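Local coordinates for protein prolyl-4 hydroxylase (Chlamydomonas reinhardtii, PDB 2V4A) that hydroxylates proline residues in peptide chains to 4-hydroxyproline, probably using iron(II), 2-oxoglutarate and molecular oxygen like other members of its superfamily, at residues H24-P29 with A163-T168; N105-Q110 with W223-P228; R141-L146 with M191-K196. One frame throughout, in Å; residues are numbered along the deposited sequence.

Interaction 1 (H24-P29 with A163-T168); sequences HLSWSP and AEQKVT
Gln-165 and Ser-26 join the loop 163-168 to edge strand 22-27, where Ser-26 forms an ST turn: Ser-28 N donates to Ser-26 OG over 3.0 Å. The same strand carries a classic beta bulge, with Leu-25 and Ser-26 both facing Ala-31.

The side chain of Gln-165 can be followed outward. Its CB already points toward the strand, and CG lies anti to the carbonyl carbon (chi1 -71°). These two methylenes only carry the chain across. A bend at the next torsion (chi2 81°) then lays the amide against the serine, and CD comes to 3.5 Å from Ser-26 OG. At the end the two branches differ. OE1 lies 3.9 Å from Leu-25 O, two acceptors with no hydrogen to share, whereas NE2 donates a hydrogen to Ser-26 OG at 2.7 Å, with the hydroxyl tilted 21° out of the amide plane. Ser-26 OG therefore accepts from both the loop and its own turn. Replacing Gln-165 with a leucine would remove the amide donor and would probably leave Ser-26 OG without its bond from the loop, with this part of the loop less firmly tied to the strand.

At Ser-28 the connection passes to the backbone. Glu-164 N donates to Ser-28 O, almost in line with the C=O bond, and the CG of Glu-164 rests on Ser-28 CB at 3.8 Å. Around these bonds Ser-26 and Ala-163 both lean on Leu-180 of strand 180-182, which places the contact where the edge of the larger sheet meets the small one. Beyond the cis peptide bond that precedes it, Pro-29 sets its CD 3.8 Å from Ala-163 CB.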
loop_
_atom_site.group_PDB
_atom_site.type_symbol
_atom_site.label_atom_id
_atom_site.label_comp_id
_atom_site.label_asym_id
_atom_site.label_seq_id
_atom_site.Cartn_x
_atom_site.Cartn_y
_atom_site.Cartn_z
ATOM N N HIS A 24 2.546 -0.173 14.953
ATOM C CA HIS A 24 3.902 -0.628 14.513
ATOM C C HIS A 24 3.915 -2.160 14.330
ATOM O O HIS A 24 3.508 -2.914 15.244
ATOM C CB HIS A 24 4.967 -0.225 15.555
ATOM C CG HIS A 24 6.352 -0.687 15.201
ATOM N ND1 HIS A 24 7.042 -1.611 15.957
ATOM C CD2 HIS A 24 7.159 -0.374 14.158
ATOM C CE1 HIS A 24 8.224 -1.834 15.403
ATOM N NE2 HIS A 24 8.317 -1.105 14.302
ATOM N N LEU A 25 4.372 -2.635 13.171
ATOM C CA LEU A 25 4.294 -4.071 12.861
ATOM C C LEU A 25 5.632 -4.770 12.945
ATOM O O LEU A 25 5.676 -5.941 13.311
ATOM C CB LEU A 25 3.750 -4.310 11.433
ATOM C CG LEU A 25 2.346 -3.848 11.090
ATOM C CD1 LEU A 25 2.009 -4.358 9.682
ATOM C CD2 LEU A 25 1.346 -4.339 12.108
ATOM N N SER A 26 6.704 -4.078 12.552
ATOM C CA SER A 26 7.988 -4.743 12.396
ATOM C C SER A 26 9.113 -3.732 12.301
ATOM O O SER A 26 8.881 -2.574 11.915
ATOM C CB SER A 26 7.962 -5.618 11.123
ATOM O OG SER A 26 9.163 -6.394 11.047
ATOM N N TRP A 27 10.314 -4.160 12.692
ATOM C CA TRP A 27 11.586 -3.456 12.354
ATOM C C TRP A 27 12.312 -4.053 11.129
ATOM O O TRP A 27 13.313 -3.496 10.631
ATOM C CB TRP A 27 12.534 -3.475 13.562
ATOM C CG TRP A 27 12.057 -2.640 14.707
ATOM C CD1 TRP A 27 11.588 -3.087 15.933
ATOM C CD2 TRP A 27 11.985 -1.200 14.752
ATOM N NE1 TRP A 27 11.260 -2.015 16.729
ATOM C CE2 TRP A 27 11.458 -0.848 16.018
ATOM C CE3 TRP A 27 12.267 -0.181 13.822
ATOM C CZ2 TRP A 27 11.268 0.500 16.413
ATOM C CZ3 TRP A 27 12.068 1.179 14.221
ATOM C CH2 TRP A 27 11.566 1.490 15.505
ATOM N N SER A 28 11.837 -5.200 10.648
ATOM C CA SER A 28 12.486 -5.897 9.531
ATOM C C SER A 28 11.412 -6.584 8.655
ATOM O O SER A 28 11.065 -7.733 8.896
ATOM C CB SER A 28 13.526 -6.903 10.072
ATOM O OG SER A 28 14.189 -7.587 9.005
ATOM N N PRO A 29 10.796 -5.855 7.684
ATOM C CA PRO A 29 11.096 -4.492 7.239
ATOM C C PRO A 29 10.461 -3.523 8.245
ATOM O O PRO A 29 9.494 -3.901 8.948
ATOM C CB PRO A 29 10.389 -4.418 5.861
ATOM C CG PRO A 29 9.172 -5.329 6.015
ATOM C CD PRO A 29 9.595 -6.417 7.020
ATOM N N ALA A 163 10.243 -11.271 6.301
ATOM C CA ALA A 163 10.146 -10.490 7.528
ATOM C C ALA A 163 10.669 -11.286 8.720
ATOM O O ALA A 163 10.713 -12.502 8.681
ATOM C CB ALA A 163 8.709 -10.075 7.795
ATOM N N GLU A 164 11.083 -10.602 9.780
ATOM C CA GLU A 164 11.574 -11.337 10.934
ATOM C C GLU A 164 10.455 -12.061 11.726
ATOM O O GLU A 164 10.777 -12.978 12.516
ATOM C CB GLU A 164 12.488 -10.459 11.802
ATOM C CG GLU A 164 11.826 -9.358 12.484
ATOM C CD GLU A 164 12.642 -8.825 13.641
ATOM O OE1 GLU A 164 13.830 -9.131 13.722
ATOM O OE2 GLU A 164 12.083 -8.087 14.480
ATOM N N GLN A 165 9.185 -11.683 11.485
ATOM C CA GLN A 165 7.987 -12.228 12.182
ATOM C C GLN A 165 7.197 -13.087 11.249
ATOM O O GLN A 165 7.167 -12.811 10.056
ATOM C CB GLN A 165 6.940 -11.136 12.494
ATOM C CG GLN A 165 7.286 -10.186 13.526
ATOM C CD GLN A 165 8.184 -9.080 13.051
ATOM O OE1 GLN A 165 8.717 -8.358 13.879
ATOM N NE2 GLN A 165 8.362 -8.932 11.723
ATOM N N LYS A 166 6.520 -14.093 11.804
ATOM C CA LYS A 166 5.469 -14.800 11.090
ATOM C C LYS A 166 4.181 -14.768 11.909
ATOM O O LYS A 166 4.200 -14.995 13.128
ATOM C CB LYS A 166 5.877 -16.236 10.810
ATOM C CG LYS A 166 6.336 -17.002 12.054
ATOM C CD LYS A 166 6.303 -18.518 11.871
ATOM C CE LYS A 166 6.232 -19.204 13.213
ATOM N NZ LYS A 166 6.671 -20.644 13.150
ATOM N N VAL A 167 3.050 -14.544 11.242
ATOM C CA VAL A 167 1.751 -14.666 11.927
ATOM C C VAL A 167 1.412 -16.115 12.261
ATOM O O VAL A 167 1.853 -17.026 11.564
ATOM C CB VAL A 167 0.587 -14.012 11.130
ATOM C CG1 VAL A 167 0.766 -12.523 11.123
ATOM C CG2 VAL A 167 0.497 -14.568 9.692
ATOM N N THR A 168 0.639 -16.318 13.331
ATOM C CA THR A 168 0.245 -17.661 13.780
ATOM C C THR A 168 -1.226 -17.705 14.194
ATOM O O THR A 168 -1.802 -16.685 14.586
ATOM C CB THR A 168 1.077 -18.136 15.004
ATOM O OG1 THR A 168 1.011 -17.145 16.041
ATOM C CG2 THR A 168 2.555 -18.387 14.615
#

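Interaction 2 (N105-Q110 with W223-P228); sequences NHEGLQ and WIHVAP
Glu-107 and His-225 reach each other because both set CG anti to the carbonyl carbon (chi1 -55° and -67°), and the glutamate chain then runs extended to its carboxylate. They project from strands 106-113 and 218-225, antiparallel neighbours in the main sheet, consistent with the double-stranded beta-helix (jelly-roll) fold of the 2OG-Fe(II) oxygenase superfamily. The result is a His-carboxylate hydrogen bond: His-225 NE2 donates to the anti lone pair of Glu-107 OE2 over a short 2.5 Å, with ring and carboxylate nearly coplanar. OE2 also takes a salt bridge from Arg-141, while His-225 ND1 bonds to Gly-139 O, so both ring nitrogens of His-225 are bonded.

His-106 and Ile-224 form a non-hydrogen-bonded pair on the face that packs against helix 86-99. The isoleucine lies over the imidazole, CG1 3.7 Å from the His-106 ring centroid and 12° off the normal, a CH-pi contact; NE2 of His-106 is hydrogen-bonded to Ile-101 O.

The backbone bonds lie on either side of this pair, Glu-107 N to Trp-223 O (2.8 Å) and His-225 N to Asn-105 O (2.9 Å). At Asn-105 the side chain adds a further bond, ND2 donating to His-225 O from above the carbonyl plane. Toward the other end Gln-110 sets its amide perpendicular to the indole, with NE2 at the ring edge, 3.8 Å from Trp-223 CH2. Between Gly-108 and Trp-223 one water donates to Gly-108 O at 2.5 Å and accepts from Trp-223 N at 2.9 Å.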
loop_
_atom_site.group_PDB
_atom_site.type_symbol
_atom_site.label_atom_id
_atom_site.label_comp_id
_atom_site.label_asym_id
_atom_site.label_seq_id
_atom_site.Cartn_x
_atom_site.Cartn_y
_atom_site.Cartn_z
ATOM N N ASN A 105 8.902 13.463 -4.975
ATOM C CA ASN A 105 9.543 12.160 -4.917
ATOM C C ASN A 105 8.589 10.987 -5.216
ATOM O O ASN A 105 9.035 9.847 -5.264
ATOM C CB ASN A 105 10.188 11.910 -3.524
ATOM C CG ASN A 105 11.278 12.933 -3.131
ATOM O OD1 ASN A 105 11.289 14.104 -3.577
ATOM N ND2 ASN A 105 12.215 12.480 -2.277
ATOM N N HIS A 106 7.297 11.242 -5.409
ATOM C CA HIS A 106 6.329 10.136 -5.448
ATOM C C HIS A 106 6.058 9.676 -6.868
ATOM O O HIS A 106 5.968 10.519 -7.752
ATOM C CB HIS A 106 5.009 10.565 -4.835
ATOM C CG HIS A 106 5.101 10.875 -3.366
ATOM N ND1 HIS A 106 4.104 10.529 -2.480
ATOM C CD2 HIS A 106 6.057 11.497 -2.639
ATOM C CE1 HIS A 106 4.442 10.935 -1.269
ATOM N NE2 HIS A 106 5.629 11.516 -1.336
ATOM N N GLU A 107 5.889 8.372 -7.073
ATOM C CA GLU A 107 5.252 7.871 -8.313
ATOM C C GLU A 107 3.732 8.183 -8.353
ATOM O O GLU A 107 3.202 8.826 -7.429
ATOM C CB GLU A 107 5.504 6.369 -8.437
ATOM C CG GLU A 107 6.990 6.045 -8.374
ATOM C CD GLU A 107 7.327 4.609 -8.772
ATOM O OE1 GLU A 107 6.406 3.853 -9.173
ATOM O OE2 GLU A 107 8.522 4.246 -8.665
ATOM N N GLY A 108 3.040 7.752 -9.422
ATOM C CA GLY A 108 1.580 7.798 -9.482
ATOM C C GLY A 108 1.006 6.608 -8.696
ATOM O O GLY A 108 1.650 6.084 -7.788
ATOM N N LEU A 109 -0.160 6.141 -9.080
ATOM C CA LEU A 109 -0.890 5.139 -8.274
ATOM C C LEU A 109 -1.255 3.944 -9.137
ATOM O O LEU A 109 -1.862 4.126 -10.185
ATOM C CB LEU A 109 -2.179 5.776 -7.701
ATOM C CG LEU A 109 -2.924 4.913 -6.642
ATOM C CD1 LEU A 109 -2.198 4.954 -5.313
ATOM C CD2 LEU A 109 -4.341 5.398 -6.404
ATOM N N GLN A 110 -0.875 2.746 -8.674
ATOM C CA GLN A 110 -1.175 1.486 -9.317
ATOM C C GLN A 110 -2.418 0.906 -8.630
ATOM O O GLN A 110 -2.462 0.873 -7.396
ATOM C CB GLN A 110 0.011 0.554 -9.159
ATOM C CG GLN A 110 -0.266 -0.864 -9.724
ATOM C CD GLN A 110 0.713 -1.857 -9.191
ATOM O OE1 GLN A 110 0.581 -2.352 -8.072
ATOM N NE2 GLN A 110 1.735 -2.122 -9.966
ATOM N N TRP A 223 4.404 4.077 -4.659
ATOM C CA TRP A 223 5.839 4.004 -4.374
ATOM C C TRP A 223 6.432 5.415 -4.363
ATOM O O TRP A 223 6.021 6.289 -5.158
ATOM C CB TRP A 223 6.556 3.191 -5.436
ATOM C CG TRP A 223 6.347 1.742 -5.270
ATOM C CD1 TRP A 223 6.911 0.944 -4.339
ATOM C CD2 TRP A 223 5.492 0.922 -6.046
ATOM N NE1 TRP A 223 6.496 -0.348 -4.500
ATOM C CE2 TRP A 223 5.614 -0.391 -5.543
ATOM C CE3 TRP A 223 4.654 1.159 -7.159
ATOM C CZ2 TRP A 223 4.923 -1.471 -6.092
ATOM C CZ3 TRP A 223 3.948 0.083 -7.695
ATOM C CH2 TRP A 223 4.093 -1.215 -7.163
ATOM N N ILE A 224 7.387 5.607 -3.462
ATOM C CA ILE A 224 7.986 6.905 -3.208
ATOM C C ILE A 224 9.496 6.733 -3.201
ATOM O O ILE A 224 10.002 5.744 -2.637
ATOM C CB ILE A 224 7.546 7.402 -1.811
ATOM C CG1 ILE A 224 6.016 7.510 -1.749
ATOM C CG2 ILE A 224 8.271 8.752 -1.436
ATOM C CD1 ILE A 224 5.555 7.658 -0.310
ATOM N N HIS A 225 10.223 7.692 -3.801
ATOM C CA HIS A 225 11.652 7.589 -3.979
ATOM C C HIS A 225 12.448 8.449 -3.008
ATOM O O HIS A 225 11.896 9.345 -2.395
ATOM C CB HIS A 225 12.032 8.006 -5.424
ATOM C CG HIS A 225 11.520 7.059 -6.466
ATOM N ND1 HIS A 225 12.342 6.246 -7.219
ATOM C CD2 HIS A 225 10.256 6.776 -6.855
ATOM C CE1 HIS A 225 11.607 5.513 -8.040
ATOM N NE2 HIS A 225 10.339 5.826 -7.850
ATOM N N VAL A 226 13.758 8.212 -2.949
ATOM C CA VAL A 226 14.658 8.983 -2.050
ATOM C C VAL A 226 14.862 10.432 -2.531
ATOM O O VAL A 226 15.199 11.312 -1.739
ATOM C CB VAL A 226 16.044 8.299 -1.893
ATOM C CG1 VAL A 226 15.901 6.915 -1.304
ATOM C CG2 VAL A 226 16.791 8.234 -3.265
ATOM N N ALA A 227 14.655 10.666 -3.833
ATOM C CA ALA A 227 14.857 11.981 -4.437
ATOM C C ALA A 227 13.732 12.357 -5.405
ATOM O O ALA A 227 12.965 11.497 -5.821
ATOM C CB ALA A 227 16.232 12.052 -5.149
ATOM N N PRO A 228 13.648 13.652 -5.777
ATOM C CA PRO A 228 12.643 14.151 -6.729
ATOM C C PRO A 228 12.697 13.435 -8.080
ATOM O O PRO A 228 13.773 13.129 -8.581
ATOM C CB PRO A 228 13.033 15.626 -6.901
ATOM C CG PRO A 228 13.746 15.973 -5.615
ATOM C CD PRO A 228 14.514 14.742 -5.268
HETATM O O HOH W 1 3.103 4.111 -7.292
#

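Interaction 3 (R141-L146 with M191-K196); sequences RVVTML and MFYSLK
The Phe-192 ring lies beside Thr-144 with one face turned to it: Thr-144 CB stands 3.9 Å from the ring centroid, 21° off the normal and displaced toward the rim, a CH-pi contact, and His-207 meets the same ring edge-to-face. The phenyl can fold back over the threonine because Phe-192 CG sits between the backbone N and the carbonyl carbon (chi1 61°). Thr-144 OG1, anti to its own carbonyl carbon, and Ser-194 OG are bridged by one water, at 2.8 and 2.7 Å.

On the other face of the sheet, Tyr-193 runs alongside Val-143, whose CG2 approaches obliquely to 3.5 Å from Tyr-193 CE2. Next along, the selenomethionine Met-145, bent twice, brings its CE to 3.9 Å from CG of the extended selenomethionine Met-191. Both also touch Thr-99 of helix 86-99.

Thr-144 and Phe-192 exchange two backbone bonds of 3.0 Å, N to O each way, and Ser-194 N adds one to Val-142 O from above its carbonyl plane. These alternating pairs are those of an antiparallel sheet, while on its other side strand 141-148 forms a classic beta bulge, Val-142 and Val-143 both facing Ile-224 of strand 218-225, within the double-stranded beta-helix expected of a 2OG-Fe(II) oxygenase.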
loop_
_atom_site.group_PDB
_atom_site.type_symbol
_atom_site.label_atom_id
_atom_site.label_comp_id
_atom_site.label_asym_id
_atom_site.label_seq_id
_atom_site.Cartn_x
_atom_site.Cartn_y
_atom_site.Cartn_z
ATOM N N ARG A 141 13.610 3.558 -4.963
ATOM C CA ARG A 141 12.389 3.473 -4.124
ATOM C C ARG A 141 12.748 3.244 -2.644
ATOM O O ARG A 141 13.679 2.489 -2.347
ATOM C CB ARG A 141 11.495 2.348 -4.594
ATOM C CG ARG A 141 10.718 2.671 -5.848
ATOM C CD ARG A 141 10.097 1.385 -6.386
ATOM N NE ARG A 141 9.102 1.645 -7.412
ATOM C CZ ARG A 141 8.415 0.685 -8.035
ATOM N NH1 ARG A 141 8.640 -0.596 -7.729
ATOM N NH2 ARG A 141 7.507 1.000 -8.967
ATOM N N VAL A 142 12.051 3.939 -1.734
ATOM C CA VAL A 142 12.379 3.924 -0.313
ATOM C C VAL A 142 11.156 3.518 0.509
ATOM O O VAL A 142 11.298 2.850 1.534
ATOM C CB VAL A 142 12.982 5.263 0.185
ATOM C CG1 VAL A 142 12.046 6.418 -0.018
ATOM C CG2 VAL A 142 13.419 5.192 1.658
ATOM N N VAL A 143 9.961 3.894 0.066
ATOM C CA VAL A 143 8.767 3.543 0.858
ATOM C C VAL A 143 7.681 3.085 -0.083
ATOM O O VAL A 143 7.450 3.709 -1.127
ATOM C CB VAL A 143 8.199 4.780 1.625
ATOM C CG1 VAL A 143 6.841 4.448 2.294
ATOM C CG2 VAL A 143 9.202 5.263 2.682
ATOM N N THR A 144 6.996 2.031 0.330
ATOM C CA THR A 144 5.804 1.545 -0.291
ATOM C C THR A 144 4.613 1.785 0.608
ATOM O O THR A 144 4.661 1.511 1.804
ATOM C CB THR A 144 5.895 0.023 -0.555
ATOM O OG1 THR A 144 7.111 -0.270 -1.243
ATOM C CG2 THR A 144 4.696 -0.467 -1.418
HETATM N N MSE A 145 3.522 2.265 -0.006
HETATM C CA MSE A 145 2.234 2.405 0.670
HETATM C C MSE A 145 1.238 1.564 -0.065
HETATM O O MSE A 145 0.986 1.789 -1.255
HETATM C CB MSE A 145 1.773 3.859 0.629
HETATM C CG MSE A 145 0.431 4.127 1.328
HETATM SE SE MSE A 145 0.495 4.429 3.200
HETATM C CE MSE A 145 1.806 5.867 3.350
ATOM N N LEU A 146 0.612 0.629 0.636
ATOM C CA LEU A 146 -0.330 -0.260 -0.004
ATOM C C LEU A 146 -1.684 -0.020 0.669
ATOM O O LEU A 146 -1.786 -0.161 1.879
ATOM C CB LEU A 146 0.153 -1.684 0.244
ATOM C CG LEU A 146 -0.109 -2.795 -0.724
ATOM C CD1 LEU A 146 0.900 -3.891 -0.381
ATOM C CD2 LEU A 146 -1.588 -3.225 -0.430
HETATM N N MSE A 191 2.258 0.649 5.334
HETATM C CA MSE A 191 3.416 1.460 4.942
HETATM C C MSE A 191 4.708 0.722 5.370
HETATM O O MSE A 191 4.822 0.306 6.511
HETATM C CB MSE A 191 3.315 2.809 5.698
HETATM C CG MSE A 191 4.379 3.806 5.383
HETATM SE SE MSE A 191 4.255 5.329 6.644
HETATM C CE MSE A 191 6.117 5.584 6.440
ATOM N N PHE A 192 5.677 0.608 4.468
ATOM C CA PHE A 192 6.958 -0.032 4.845
ATOM C C PHE A 192 8.139 0.494 4.034
ATOM O O PHE A 192 7.952 1.021 2.934
ATOM C CB PHE A 192 6.859 -1.574 4.802
ATOM C CG PHE A 192 6.523 -2.156 3.442
ATOM C CD1 PHE A 192 5.207 -2.399 3.095
ATOM C CD2 PHE A 192 7.547 -2.525 2.530
ATOM C CE1 PHE A 192 4.870 -2.965 1.818
ATOM C CE2 PHE A 192 7.236 -3.106 1.281
ATOM C CZ PHE A 192 5.886 -3.328 0.923
ATOM N N TYR A 193 9.334 0.389 4.610
ATOM C CA TYR A 193 10.559 0.904 4.009
ATOM C C TYR A 193 11.321 -0.203 3.345
ATOM O O TYR A 193 11.481 -1.277 3.909
ATOM C CB TYR A 193 11.469 1.530 5.082
ATOM C CG TYR A 193 10.904 2.794 5.667
ATOM C CD1 TYR A 193 9.895 2.739 6.626
ATOM C CD2 TYR A 193 11.380 4.043 5.266
ATOM C CE1 TYR A 193 9.364 3.914 7.185
ATOM C CE2 TYR A 193 10.842 5.210 5.802
ATOM C CZ TYR A 193 9.847 5.132 6.770
ATOM O OH TYR A 193 9.295 6.261 7.304
ATOM N N SER A 194 11.818 0.074 2.159
ATOM C CA SER A 194 12.530 -0.942 1.382
ATOM C C SER A 194 14.040 -0.713 1.481
ATOM O O SER A 194 14.809 -1.519 0.992
ATOM C CB SER A 194 12.069 -0.940 -0.068
ATOM O OG SER A 194 12.091 0.364 -0.584
ATOM N N LEU A 195 14.448 0.397 2.112
ATOM C CA LEU A 195 15.867 0.653 2.402
ATOM C C LEU A 195 16.070 0.818 3.897
ATOM O O LEU A 195 15.180 1.301 4.590
ATOM C CB LEU A 195 16.377 1.926 1.710
ATOM C CG LEU A 195 16.226 2.109 0.186
ATOM C CD1 LEU A 195 16.728 3.518 -0.305
ATOM C CD2 LEU A 195 16.919 0.970 -0.562
ATOM N N LYS A 196 17.258 0.439 4.371
ATOM C CA LYS A 196 17.728 0.715 5.718
ATOM C C LYS A 196 18.059 2.204 5.783
ATOM O O LYS A 196 18.138 2.856 4.739
ATOM C CB LYS A 196 18.977 -0.132 6.047
ATOM C CG LYS A 196 18.751 -1.642 5.917
ATOM C CD LYS A 196 17.807 -2.136 7.020
ATOM C CE LYS A 196 18.220 -3.505 7.551
ATOM N NZ LYS A 196 17.651 -3.784 8.919
HETATM O O HOH W 2 9.682 0.677 -1.805
#

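All three contacts reach the same large sheet. Interactions 2 and 3 have centres about 10 Å apart; strands 218-225 and 141-148 are neighbours, and Ile-224 O probably accepts a hydrogen bond from Val-142 N. Arg-141 of interaction 3 sends its NE to the Glu-107 carboxylate of interaction 2 while making a cation-pi contact with Trp-223. Both put apolar side chains against helix 86-99, but interaction 2 adds a charged cluster, whereas interaction 3, nearest the centre of the chain, relies mainly on backbone pairing and apolar packing. Interaction 1, about 16 Å from that centre, ties a loop to an edge strand with fewer bonds and less than half the buried area; Pro-29 packs on Tyr-193 O of interaction 3.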